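Local coordinates for protein uncharacterized conserved (Bdellovibrio bacteriovorus, PDB 7O21) that probably acts as an LD-carboxypeptidase of the YkuD family that trims cell-wall peptidoglycan and thereby helps to set the curved shape of this predatory bacterium, at residues 28-32 against 190-195; 40-44 against 55-59; 85-89 against 148-152; 256-261 against 285-291. Residue numbers count along the deposited sequence, not the author numbering.

Interaction 1 of 4, residues 28-32 against 190-195; sequences ASLLQ and RRQDLS
Strand 30-32 lies against one face of helix 190-195. Their axes approach to 8.1 Å and cross at -64°. The closest CA pair is Leu31 and Arg191, 5.2 Å apart. Leu31 (phi/psi -93/-32) breaks the extended run, and its mt side chain points at the helix. Arg190 puts its CB 3.7 Å from Leu31 CD2. Its long, nearly extended side chain then reaches Ala28, with NH1 3.4 Å from Ala28 CB, and a water joins NH1 to Ala28 O. Arg190 NE is paired with Glu186. Arg191 (chi1 t) runs beside the strand, its CD 3.3 Å from Leu31 O. Its NH1 donates to Gln32 OE1 at 3.2 Å, while the same guanidinium forms a salt bridge to Asp188. Leu194 CG packs 3.9 Å from Leu31 CD1. Ser195 OG donates to Arg191 O at 3.0 Å, and a second water links OG to Gln32 NE2, which also bonds Pro252 O. Leu31 and Gln32 both face Ile254, a classic beta bulge. Within this chain, strand 30-32 is an outermost strand of the NTF2-like domain's antiparallel sheet. It pairs with strand 246-257, while helix 184-206 packs over Leu31 and, through Leu194, touches Ile254.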
loop_
_atom_site.group_PDB
_atom_site.type_symbol
_atom_site.label_atom_id
_atom_site.label_comp_id
_atom_site.label_asym_id
_atom_site.label_seq_id
_atom_site.Cartn_x
_atom_site.Cartn_y
_atom_site.Cartn_z
ATOM N N ALA A 28 -19.975 -15.968 14.011
ATOM C CA ALA A 28 -19.830 -15.096 15.174
ATOM C C ALA A 28 -18.891 -13.927 14.902
ATOM O O ALA A 28 -19.015 -12.877 15.544
ATOM C CB ALA A 28 -19.330 -15.896 16.379
ATOM N N SER A 29 -17.940 -14.092 13.991
ATOM C CA SER A 29 -16.900 -13.087 13.808
ATOM C C SER A 29 -17.291 -11.960 12.862
ATOM O O SER A 29 -16.649 -10.900 12.898
ATOM C CB SER A 29 -15.583 -13.723 13.359
ATOM O OG SER A 29 -15.106 -14.650 14.339
ATOM N N LEU A 30 -18.294 -12.153 12.008
ATOM C CA LEU A 30 -18.734 -11.105 11.094
ATOM C C LEU A 30 -20.003 -10.521 11.691
ATOM O O LEU A 30 -21.089 -11.095 11.556
ATOM C CB LEU A 30 -18.981 -11.666 9.699
ATOM C CG LEU A 30 -19.604 -10.683 8.707
ATOM C CD1 LEU A 30 -18.729 -9.443 8.510
ATOM C CD2 LEU A 30 -19.845 -11.370 7.359
ATOM N N LEU A 31 -19.861 -9.385 12.377
ATOM C CA LEU A 31 -20.977 -8.847 13.145
ATOM C C LEU A 31 -21.838 -7.845 12.386
ATOM O O LEU A 31 -23.039 -7.763 12.650
ATOM C CB LEU A 31 -20.482 -8.245 14.466
ATOM C CG LEU A 31 -19.953 -9.314 15.433
ATOM C CD1 LEU A 31 -19.314 -8.659 16.642
ATOM C CD2 LEU A 31 -21.067 -10.261 15.858
ATOM N N GLN A 32 -21.268 -7.068 11.465
ATOM C CA GLN A 32 -22.049 -6.060 10.756
ATOM C C GLN A 32 -21.291 -5.669 9.496
ATOM O O GLN A 32 -20.058 -5.683 9.479
ATOM C CB GLN A 32 -22.242 -4.813 11.635
ATOM C CG GLN A 32 -23.359 -3.877 11.177
ATOM C CD GLN A 32 -23.763 -2.910 12.269
ATOM O OE1 GLN A 32 -24.819 -3.058 12.885
ATOM N NE2 GLN A 32 -22.908 -1.938 12.537
ATOM N N ARG A 190 -24.062 -10.178 20.325
ATOM C CA ARG A 190 -22.667 -9.811 20.097
ATOM C C ARG A 190 -22.549 -8.538 19.273
ATOM O O ARG A 190 -21.710 -7.677 19.569
ATOM C CB ARG A 190 -21.933 -10.960 19.412
ATOM C CG ARG A 190 -21.884 -12.217 20.252
ATOM C CD ARG A 190 -20.914 -13.219 19.681
ATOM N NE ARG A 190 -20.978 -14.481 20.407
ATOM C CZ ARG A 190 -20.016 -15.395 20.391
ATOM N NH1 ARG A 190 -18.907 -15.185 19.688
ATOM N NH2 ARG A 190 -20.166 -16.517 21.077
ATOM N N ARG A 191 -23.371 -8.407 18.229
ATOM C CA ARG A 191 -23.336 -7.192 17.420
ATOM C C ARG A 191 -23.657 -5.965 18.264
ATOM O O ARG A 191 -22.966 -4.946 18.180
ATOM C CB ARG A 191 -24.299 -7.314 16.236
ATOM C CG ARG A 191 -24.243 -6.140 15.262
ATOM C CD ARG A 191 -25.391 -6.159 14.244
ATOM N NE ARG A 191 -26.704 -6.108 14.888
ATOM C CZ ARG A 191 -27.232 -5.011 15.421
ATOM N NH1 ARG A 191 -26.566 -3.862 15.383
ATOM N NH2 ARG A 191 -28.426 -5.063 15.995
ATOM N N GLN A 192 -24.697 -6.047 19.102
ATOM C CA GLN A 192 -25.055 -4.911 19.949
ATOM C C GLN A 192 -23.952 -4.602 20.949
ATOM O O GLN A 192 -23.686 -3.430 21.243
ATOM C CB GLN A 192 -26.360 -5.200 20.688
ATOM C CG GLN A 192 -27.576 -5.303 19.797
ATOM C CD GLN A 192 -28.818 -5.694 20.575
ATOM O OE1 GLN A 192 -28.780 -5.841 21.801
ATOM N NE2 GLN A 192 -29.924 -5.879 19.866
ATOM N N ASP A 193 -23.312 -5.637 21.497
ATOM C CA ASP A 193 -22.228 -5.420 22.448
ATOM C C ASP A 193 -21.122 -4.593 21.812
ATOM O O ASP A 193 -20.628 -3.625 22.403
ATOM C CB ASP A 193 -21.674 -6.762 22.922
ATOM C CG ASP A 193 -22.562 -7.435 23.947
ATOM O OD1 ASP A 193 -23.500 -6.785 24.458
ATOM O OD2 ASP A 193 -22.302 -8.617 24.237
ATOM N N LEU A 194 -20.721 -4.960 20.594
ATOM C CA LEU A 194 -19.642 -4.228 19.939
ATOM C C LEU A 194 -20.120 -2.860 19.456
ATOM O O LEU A 194 -19.357 -1.886 19.482
ATOM C CB LEU A 194 -19.056 -5.071 18.802
ATOM C CG LEU A 194 -18.005 -6.087 19.265
ATOM C CD1 LEU A 194 -16.835 -5.392 19.964
ATOM C CD2 LEU A 194 -18.615 -7.147 20.174
ATOM N N SER A 195 -21.376 -2.764 19.011
ATOM C CA SER A 195 -21.931 -1.457 18.662
ATOM C C SER A 195 -21.891 -0.509 19.851
ATOM O O SER A 195 -21.596 0.681 19.695
ATOM C CB SER A 195 -23.365 -1.590 18.152
ATOM O OG SER A 195 -23.407 -2.278 16.919
HETATM O O HOH W 1 -18.087 -12.585 18.003
HETATM O O HOH W 2 -23.076 -0.278 14.907
#

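Interaction 2 of 4, residues 40-44 against 55-59; sequences SRYVI and VFERN
Segments 40-44 and 55-59 run antiparallel, with strand axes 4.6 Å apart and directions at 154°. Ser40 turns away from the partner, and its OG donates to Tyr42 O at 2.7 Å. Arg41 precedes the strand at phi/psi -77/-7. Its O accepts from Arg58 N at 3.0 Å. Its side chain (chi1 p, then extended) carries NE to Glu57 OE2 at 3.4 Å, a weak hydrogen bond within a salt bridge. Arg41 CB lies 3.7 Å from Arg58 NH1, which is bonded to Ser34 O. Tyr42 forms a non-hydrogen-bonded pair with Glu57, CA to CA 4.6 Å. Its m rotamer lays the ring along the neighbouring strand, with CE1 3.5 Å from Glu57 CD and CD1 4.0 Å from Val55 CG1. A water bridges Tyr42 OH and Glu57 OE1. Val43 forms the hydrogen-bonded pair with Phe56. Val43 N to Phe56 O and Phe56 N to Val43 O are both 2.9 Å, and the side chains of this pair lie on the sheet face opposite Tyr42. Ile44 pairs with Val55 without hydrogen bonds, CA to CA 4.7 Å, on the Tyr42 face. On that face Tyr165 meets Tyr42 edge-to-face; on the other, Leu30 covers Val43 and Phe56. This is a beta hairpin of strands 42-47 and 52-59, part of the closed mixed sheet of the L,D-transpeptidase (YkuD) catalytic domain.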
loop_
_atom_site.group_PDB
_atom_site.type_symbol
_atom_site.label_atom_id
_atom_site.label_comp_id
_atom_site.label_asym_id
_atom_site.label_seq_id
_atom_site.Cartn_x
_atom_site.Cartn_y
_atom_site.Cartn_z
ATOM N N SER A 40 -18.131 -2.017 0.353
ATOM C CA SER A 40 -18.651 -3.201 -0.320
ATOM C C SER A 40 -19.835 -3.744 0.460
ATOM O O SER A 40 -19.738 -3.947 1.675
ATOM C CB SER A 40 -17.564 -4.274 -0.425
ATOM O OG SER A 40 -18.109 -5.515 -0.874
ATOM N N ARG A 41 -20.949 -3.980 -0.226
ATOM C CA ARG A 41 -22.066 -4.602 0.474
ATOM C C ARG A 41 -21.881 -6.093 0.671
ATOM O O ARG A 41 -22.689 -6.707 1.378
ATOM C CB ARG A 41 -23.402 -4.306 -0.211
ATOM C CG ARG A 41 -23.560 -4.845 -1.608
ATOM C CD ARG A 41 -24.765 -4.149 -2.278
ATOM N NE ARG A 41 -25.187 -4.821 -3.501
ATOM C CZ ARG A 41 -24.939 -4.380 -4.729
ATOM N NH1 ARG A 41 -24.277 -3.244 -4.920
ATOM N NH2 ARG A 41 -25.368 -5.071 -5.776
ATOM N N TYR A 42 -20.839 -6.680 0.078
ATOM C CA TYR A 42 -20.544 -8.099 0.201
ATOM C C TYR A 42 -19.279 -8.330 1.020
ATOM O O TYR A 42 -18.330 -7.539 0.962
ATOM C CB TYR A 42 -20.351 -8.743 -1.181
ATOM C CG TYR A 42 -21.557 -8.611 -2.065
ATOM C CD1 TYR A 42 -22.735 -9.295 -1.777
ATOM C CD2 TYR A 42 -21.542 -7.748 -3.149
ATOM C CE1 TYR A 42 -23.862 -9.151 -2.600
ATOM C CE2 TYR A 42 -22.654 -7.601 -3.958
ATOM C CZ TYR A 42 -23.801 -8.298 -3.676
ATOM O OH TYR A 42 -24.903 -8.143 -4.496
ATOM N N VAL A 43 -19.249 -9.462 1.729
ATOM C CA VAL A 43 -18.076 -9.922 2.467
ATOM C C VAL A 43 -17.857 -11.381 2.102
ATOM O O VAL A 43 -18.812 -12.162 2.104
ATOM C CB VAL A 43 -18.302 -9.802 3.985
ATOM C CG1 VAL A 43 -17.232 -10.574 4.750
ATOM C CG2 VAL A 43 -18.322 -8.325 4.407
ATOM N N ILE A 44 -16.619 -11.756 1.811
ATOM C CA ILE A 44 -16.267 -13.150 1.553
ATOM C C ILE A 44 -15.702 -13.754 2.831
ATOM O O ILE A 44 -14.830 -13.149 3.474
ATOM C CB ILE A 44 -15.266 -13.263 0.394
ATOM C CG1 ILE A 44 -15.926 -12.801 -0.918
ATOM C CG2 ILE A 44 -14.748 -14.699 0.295
ATOM C CD1 ILE A 44 -14.955 -12.715 -2.075
ATOM N N VAL A 55 -20.365 -16.104 0.625
ATOM C CA VAL A 55 -20.583 -14.686 0.375
ATOM C C VAL A 55 -21.725 -14.217 1.261
ATOM O O VAL A 55 -22.804 -14.813 1.255
ATOM C CB VAL A 55 -20.889 -14.404 -1.105
ATOM C CG1 VAL A 55 -21.016 -12.906 -1.331
ATOM C CG2 VAL A 55 -19.800 -14.983 -1.985
ATOM N N PHE A 56 -21.485 -13.170 2.041
ATOM C CA PHE A 56 -22.521 -12.541 2.839
ATOM C C PHE A 56 -22.817 -11.156 2.288
ATOM O O PHE A 56 -21.939 -10.485 1.735
ATOM C CB PHE A 56 -22.081 -12.425 4.308
ATOM C CG PHE A 56 -22.133 -13.728 5.043
ATOM C CD1 PHE A 56 -21.094 -14.641 4.923
ATOM C CD2 PHE A 56 -23.233 -14.062 5.817
ATOM C CE1 PHE A 56 -21.138 -15.853 5.585
ATOM C CE2 PHE A 56 -23.288 -15.292 6.478
ATOM C CZ PHE A 56 -22.235 -16.175 6.360
ATOM N N GLU A 57 -24.074 -10.741 2.419
ATOM C CA GLU A 57 -24.526 -9.431 1.979
ATOM C C GLU A 57 -25.173 -8.692 3.141
ATOM O O GLU A 57 -25.815 -9.293 4.012
ATOM C CB GLU A 57 -25.510 -9.516 0.778
ATOM C CG GLU A 57 -25.834 -8.146 0.177
ATOM C CD GLU A 57 -26.777 -8.189 -1.019
ATOM O OE1 GLU A 57 -27.313 -9.276 -1.316
ATOM O OE2 GLU A 57 -26.958 -7.125 -1.649
ATOM N N ARG A 58 -25.016 -7.373 3.127
ATOM C CA ARG A 58 -25.673 -6.526 4.110
ATOM C C ARG A 58 -27.185 -6.573 3.926
ATOM O O ARG A 58 -27.698 -6.508 2.806
ATOM C CB ARG A 58 -25.204 -5.090 3.932
ATOM C CG ARG A 58 -25.713 -4.157 5.022
ATOM C CD ARG A 58 -25.488 -2.696 4.666
ATOM N NE ARG A 58 -26.160 -2.331 3.412
ATOM C CZ ARG A 58 -25.549 -1.899 2.310
ATOM N NH1 ARG A 58 -24.237 -1.734 2.271
ATOM N NH2 ARG A 58 -26.262 -1.625 1.218
ATOM N N ASN A 59 -27.896 -6.685 5.030
ATOM C CA ASN A 59 -29.358 -6.579 5.056
ATOM C C ASN A 59 -29.673 -5.648 6.223
ATOM O O ASN A 59 -29.974 -6.096 7.328
ATOM C CB ASN A 59 -29.983 -7.964 5.216
ATOM C CG ASN A 59 -31.478 -7.915 5.401
ATOM O OD1 ASN A 59 -32.143 -6.986 4.963
ATOM N ND2 ASN A 59 -32.017 -8.933 6.061
HETATM O O HOH W 3 -26.939 -9.523 -4.124
#

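Interaction 3 of 4, residues 85-89 against 148-152; sequences DHKTP and SRGCV
Arg149 stretches its side chain (all chi1 to chi3 t) along the loop 85-89, and its CG packs 3.7 Å from Thr88 CG2. The edge of the guanidinium meets the Lys87 carbonyl oxygen nearly in plane. NH2 donates to Lys87 O at 3.0 Å, and NE makes a weak bond to the same oxygen at 3.4 Å. Asp85 OD1 lies 4.0 Å from Arg149 NH2, a long salt bridge. The same OD1 accepts from Lys87 N at 3.0 Å, forming an Asx turn, and His86 takes phi/psi 65/11. On the other side, Ser148 to Cys151 form a type II beta turn, closed by Cys151 N to Ser148 O at 3.1 Å. Gly150 sits at phi/psi 92/-13, where a CB would jam against the preceding carbonyl. This turn leads into Cys151, the predicted nucleophile of the YkuD active site, near the predicted proton donor/acceptor His136. Cys151 itself points away from the loop. Thr88 and Gly150 are the closest CA pair, at 4.9 Å, and Thr88 OG1 bonds Lys48 NZ. A water donates to Pro89 O and Gly150 O, both at 2.8 Å.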
loop_
_atom_site.group_PDB
_atom_site.type_symbol
_atom_site.label_atom_id
_atom_site.label_comp_id
_atom_site.label_asym_id
_atom_site.label_seq_id
_atom_site.Cartn_x
_atom_site.Cartn_y
_atom_site.Cartn_z
ATOM N N ASP A 85 5.070 -25.761 11.777
ATOM C CA ASP A 85 3.737 -26.004 12.318
ATOM C C ASP A 85 2.699 -26.281 11.236
ATOM O O ASP A 85 1.568 -26.658 11.567
ATOM C CB ASP A 85 3.291 -24.857 13.235
ATOM C CG ASP A 85 3.100 -23.542 12.496
ATOM O OD1 ASP A 85 3.113 -23.537 11.246
ATOM O OD2 ASP A 85 2.938 -22.506 13.175
ATOM N N HIS A 86 3.061 -26.111 9.964
ATOM C CA HIS A 86 2.231 -26.425 8.804
ATOM C C HIS A 86 0.982 -25.562 8.687
ATOM O O HIS A 86 0.099 -25.868 7.876
ATOM C CB HIS A 86 1.840 -27.905 8.715
ATOM C CG HIS A 86 3.018 -28.823 8.617
ATOM N ND1 HIS A 86 3.829 -28.879 7.503
ATOM C CD2 HIS A 86 3.474 -29.778 9.462
ATOM C CE1 HIS A 86 4.764 -29.796 7.688
ATOM N NE2 HIS A 86 4.570 -30.356 8.868
ATOM N N LYS A 87 0.876 -24.498 9.469
ATOM C CA LYS A 87 -0.290 -23.630 9.444
ATOM C C LYS A 87 -0.057 -22.452 8.504
ATOM O O LYS A 87 1.069 -22.154 8.101
ATOM C CB LYS A 87 -0.638 -23.152 10.858
ATOM C CG LYS A 87 -0.866 -24.296 11.841
ATOM C CD LYS A 87 -1.307 -23.798 13.210
ATOM C CE LYS A 87 -2.726 -23.260 13.159
ATOM N NZ LYS A 87 -3.261 -22.940 14.509
ATOM N N THR A 88 -1.148 -21.782 8.155
ATOM C CA THR A 88 -1.163 -20.690 7.194
ATOM C C THR A 88 -1.808 -19.473 7.836
ATOM O O THR A 88 -2.580 -19.603 8.793
ATOM C CB THR A 88 -1.976 -21.101 5.957
ATOM O OG1 THR A 88 -3.204 -21.706 6.381
ATOM C CG2 THR A 88 -1.198 -22.112 5.117
ATOM N N PRO A 89 -1.526 -18.275 7.329
ATOM C CA PRO A 89 -2.077 -17.073 7.960
ATOM C C PRO A 89 -3.597 -17.049 7.967
ATOM O O PRO A 89 -4.261 -17.535 7.050
ATOM C CB PRO A 89 -1.508 -15.930 7.111
ATOM C CG PRO A 89 -0.258 -16.490 6.518
ATOM C CD PRO A 89 -0.564 -17.945 6.263
ATOM N N SER A 148 -0.063 -22.004 -3.811
ATOM C CA SER A 148 1.040 -21.604 -2.954
ATOM C C SER A 148 0.537 -21.423 -1.530
ATOM O O SER A 148 -0.631 -21.096 -1.298
ATOM C CB SER A 148 1.657 -20.297 -3.463
ATOM O OG SER A 148 2.416 -19.641 -2.459
ATOM N N ARG A 149 1.438 -21.644 -0.578
ATOM C CA ARG A 149 1.057 -21.745 0.822
ATOM C C ARG A 149 0.269 -20.521 1.261
ATOM O O ARG A 149 0.716 -19.383 1.102
ATOM C CB ARG A 149 2.304 -21.907 1.697
ATOM C CG ARG A 149 1.975 -22.245 3.142
ATOM C CD ARG A 149 3.214 -22.293 4.022
ATOM N NE ARG A 149 2.888 -22.806 5.349
ATOM C CZ ARG A 149 3.730 -23.479 6.125
ATOM N NH1 ARG A 149 4.966 -23.728 5.715
ATOM N NH2 ARG A 149 3.332 -23.906 7.316
ATOM N N GLY A 150 -0.915 -20.769 1.813
ATOM C CA GLY A 150 -1.717 -19.726 2.401
ATOM C C GLY A 150 -2.724 -19.072 1.475
ATOM O O GLY A 150 -3.596 -18.342 1.957
ATOM N N CYS A 151 -2.627 -19.288 0.165
ATOM C CA CYS A 151 -3.593 -18.711 -0.757
ATOM C C CYS A 151 -4.929 -19.422 -0.630
ATOM O O CYS A 151 -4.993 -20.614 -0.322
ATOM C CB CYS A 151 -3.093 -18.859 -2.181
ATOM S SG CYS A 151 -1.848 -17.591 -2.570
ATOM N N VAL A 152 -6.000 -18.688 -0.888
ATOM C CA VAL A 152 -7.337 -19.278 -0.957
ATOM C C VAL A 152 -7.598 -19.691 -2.398
ATOM O O VAL A 152 -7.525 -18.860 -3.310
ATOM C CB VAL A 152 -8.403 -18.285 -0.478
ATOM C CG1 VAL A 152 -9.791 -18.933 -0.542
ATOM C CG2 VAL A 152 -8.076 -17.770 0.925
HETATM O O HOH W 4 -4.084 -18.955 4.689
#

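Interaction 4 of 4, residues 256-261 against 285-291; sequences QHNDQL and LKSGDTY
This is antiparallel strand pairing, with side-chain packing, at the open end of the hairpin of strands 260-270 and 275-287 in the NTF2-like domain. Two type II' turns, His257 to Gln260 and Ser287 to Thr290, lie side by side at this end of the sheet. Asn258 (phi/psi 55/-125) and Gly288 (57/-122) hold the same position in them. Gln260 and Leu285 form a non-hydrogen-bonded antiparallel pair, CA to CA 4.8 Å. Beside it, Lys286 N donates to Asp259 O at 2.9 Å, and Leu285 CA lies 3.2 Å from the same Asp259 O. Leu285 (mt) brings CD2 to 3.5 Å from Asp259 OD2 and 4.0 Å from Gln260 CG. On the other face, Tyr291 (chi1 m) lays its ring across the strands. Leu261 CD2 makes a CH-pi contact, 4.2 Å from the Tyr291 ring centroid, and Leu261 CB is 3.8 Å from Tyr291 CD2. Lys286 CE reaches Asn258 O at 3.4 Å. Phe197 of helix 184-206 covers Leu261 and Tyr291, whereas Phe122 of helix 121-126 packs on Gln260 and Leu285.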
loop_
_atom_site.group_PDB
_atom_site.type_symbol
_atom_site.label_atom_id
_atom_site.label_comp_id
_atom_site.label_asym_id
_atom_site.label_seq_id
_atom_site.Cartn_x
_atom_site.Cartn_y
_atom_site.Cartn_z
ATOM N N GLN A 256 -14.849 -9.266 14.513
ATOM C CA GLN A 256 -14.152 -9.610 15.748
ATOM C C GLN A 256 -13.781 -11.080 15.667
ATOM O O GLN A 256 -14.662 -11.941 15.660
ATOM C CB GLN A 256 -15.041 -9.350 16.963
ATOM C CG GLN A 256 -14.248 -9.126 18.244
ATOM C CD GLN A 256 -13.624 -10.398 18.783
ATOM O OE1 GLN A 256 -12.390 -10.561 18.796
ATOM N NE2 GLN A 256 -14.471 -11.310 19.243
ATOM N N HIS A 257 -12.487 -11.365 15.597
ATOM C CA HIS A 257 -12.005 -12.730 15.470
ATOM C C HIS A 257 -10.724 -12.895 16.277
ATOM O O HIS A 257 -9.819 -12.061 16.186
ATOM C CB HIS A 257 -11.776 -13.072 13.991
ATOM C CG HIS A 257 -11.316 -14.472 13.762
ATOM N ND1 HIS A 257 -10.015 -14.781 13.429
ATOM C CD2 HIS A 257 -11.978 -15.646 13.836
ATOM C CE1 HIS A 257 -9.900 -16.088 13.291
ATOM N NE2 HIS A 257 -11.072 -16.638 13.548
ATOM N N ASN A 258 -10.643 -13.976 17.062
ATOM C CA ASN A 258 -9.467 -14.253 17.914
ATOM C C ASN A 258 -9.237 -13.029 18.800
ATOM O O ASN A 258 -10.161 -12.586 19.496
ATOM C CB ASN A 258 -8.268 -14.679 17.074
ATOM C CG ASN A 258 -8.370 -16.109 16.572
ATOM O OD1 ASN A 258 -9.118 -16.907 17.117
ATOM N ND2 ASN A 258 -7.604 -16.430 15.535
ATOM N N ASP A 259 -8.049 -12.448 18.796
ATOM C CA ASP A 259 -7.750 -11.293 19.626
ATOM C C ASP A 259 -8.125 -9.968 18.974
ATOM O O ASP A 259 -7.978 -8.925 19.615
ATOM C CB ASP A 259 -6.249 -11.288 19.947
ATOM C CG ASP A 259 -5.369 -11.342 18.685
ATOM O OD1 ASP A 259 -5.740 -12.013 17.682
ATOM O OD2 ASP A 259 -4.285 -10.711 18.694
ATOM N N GLN A 260 -8.621 -9.978 17.743
ATOM C CA GLN A 260 -8.679 -8.781 16.903
ATOM C C GLN A 260 -10.091 -8.220 16.787
ATOM O O GLN A 260 -11.082 -8.965 16.763
ATOM C CB GLN A 260 -8.190 -9.126 15.493
ATOM C CG GLN A 260 -6.709 -9.448 15.432
ATOM C CD GLN A 260 -6.284 -9.963 14.083
ATOM O OE1 GLN A 260 -7.089 -10.038 13.139
ATOM N NE2 GLN A 260 -5.023 -10.354 13.979
ATOM N N LEU A 261 -10.167 -6.890 16.712
ATOM C CA LEU A 261 -11.397 -6.171 16.402
ATOM C C LEU A 261 -11.073 -5.150 15.327
ATOM O O LEU A 261 -10.120 -4.380 15.471
ATOM C CB LEU A 261 -11.958 -5.446 17.634
ATOM C CG LEU A 261 -13.163 -4.516 17.420
ATOM C CD1 LEU A 261 -14.391 -5.292 16.983
ATOM C CD2 LEU A 261 -13.465 -3.714 18.678
ATOM N N LEU A 285 -7.292 -4.668 19.914
ATOM C CA LEU A 285 -6.991 -5.996 20.434
ATOM C C LEU A 285 -7.677 -6.173 21.775
ATOM O O LEU A 285 -7.848 -5.210 22.533
ATOM C CB LEU A 285 -5.473 -6.219 20.607
ATOM C CG LEU A 285 -4.644 -6.209 19.319
ATOM C CD1 LEU A 285 -3.154 -6.266 19.656
ATOM C CD2 LEU A 285 -5.057 -7.351 18.376
ATOM N N LYS A 286 -8.040 -7.426 22.072
ATOM C CA LYS A 286 -8.633 -7.754 23.362
ATOM C C LYS A 286 -7.738 -7.297 24.504
ATOM O O LYS A 286 -6.514 -7.448 24.463
ATOM C CB LYS A 286 -8.813 -9.269 23.475
ATOM C CG LYS A 286 -10.011 -9.800 22.725
ATOM C CD LYS A 286 -10.315 -11.236 23.165
ATOM C CE LYS A 286 -11.587 -11.765 22.510
ATOM N NZ LYS A 286 -12.808 -11.297 23.232
ATOM N N SER A 287 -8.380 -6.758 25.535
ATOM C CA SER A 287 -7.744 -6.341 26.779
ATOM C C SER A 287 -8.712 -6.723 27.883
ATOM O O SER A 287 -9.749 -6.069 28.043
ATOM C CB SER A 287 -7.528 -4.829 26.785
ATOM O OG SER A 287 -6.876 -4.426 27.984
ATOM N N GLY A 288 -8.396 -7.779 28.619
ATOM C CA GLY A 288 -9.315 -8.257 29.640
ATOM C C GLY A 288 -10.660 -8.584 29.022
ATOM O O GLY A 288 -10.760 -9.402 28.100
ATOM N N ASP A 289 -11.718 -7.928 29.507
ATOM C CA ASP A 289 -13.066 -8.136 28.994
ATOM C C ASP A 289 -13.486 -7.078 27.981
ATOM O O ASP A 289 -14.667 -6.996 27.631
ATOM C CB ASP A 289 -14.082 -8.238 30.141
ATOM C CG ASP A 289 -14.379 -6.899 30.795
ATOM O OD1 ASP A 289 -13.735 -5.886 30.447
ATOM O OD2 ASP A 289 -15.260 -6.861 31.681
ATOM N N THR A 290 -12.548 -6.275 27.491
ATOM C CA THR A 290 -12.891 -5.236 26.529
ATOM C C THR A 290 -11.822 -5.183 25.441
ATOM O O THR A 290 -11.166 -6.198 25.182
ATOM C CB THR A 290 -13.087 -3.899 27.256
ATOM O OG1 THR A 290 -13.523 -2.897 26.331
ATOM C CG2 THR A 290 -11.807 -3.455 27.945
ATOM N N TYR A 291 -11.620 -4.009 24.829
ATOM C CA TYR A 291 -10.706 -3.851 23.703
ATOM C C TYR A 291 -9.945 -2.547 23.851
ATOM O O TYR A 291 -10.463 -1.577 24.405
ATOM C CB TYR A 291 -11.474 -3.840 22.359
ATOM C CG TYR A 291 -12.010 -5.196 22.021
ATOM C CD1 TYR A 291 -13.259 -5.591 22.480
ATOM C CD2 TYR A 291 -11.250 -6.104 21.297
ATOM C CE1 TYR A 291 -13.751 -6.843 22.200
ATOM C CE2 TYR A 291 -11.738 -7.364 21.022
ATOM C CZ TYR A 291 -12.984 -7.721 21.480
ATOM O OH TYR A 291 -13.469 -8.982 21.207
#

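Interactions 1 and 4 share the sheet of the NTF2-like domain. Ser29 O and Gln256 N are 2.9 Å apart, a probable hydrogen bond, and Leu194 packs on Leu261 and Tyr291. Interaction 2 belongs to the catalytic domain, yet it meets interaction 1 where Leu30 packs on Val43 and Phe56. Residues 28-32 therefore link the two domains. Interactions 1, 2 and 4 are partly buried. Interaction 3 is a surface contact, its nearest atoms about 7 Å from interaction 2, and it alone holds a predicted catalytic residue. Its chemistry is a guanidinium on a loop carbonyl. Interaction 2 relies on strand hydrogen bonds, with a salt bridge at its exposed end, whereas interactions 1 and 4 mix apolar packing with single direct hydrogen bonds.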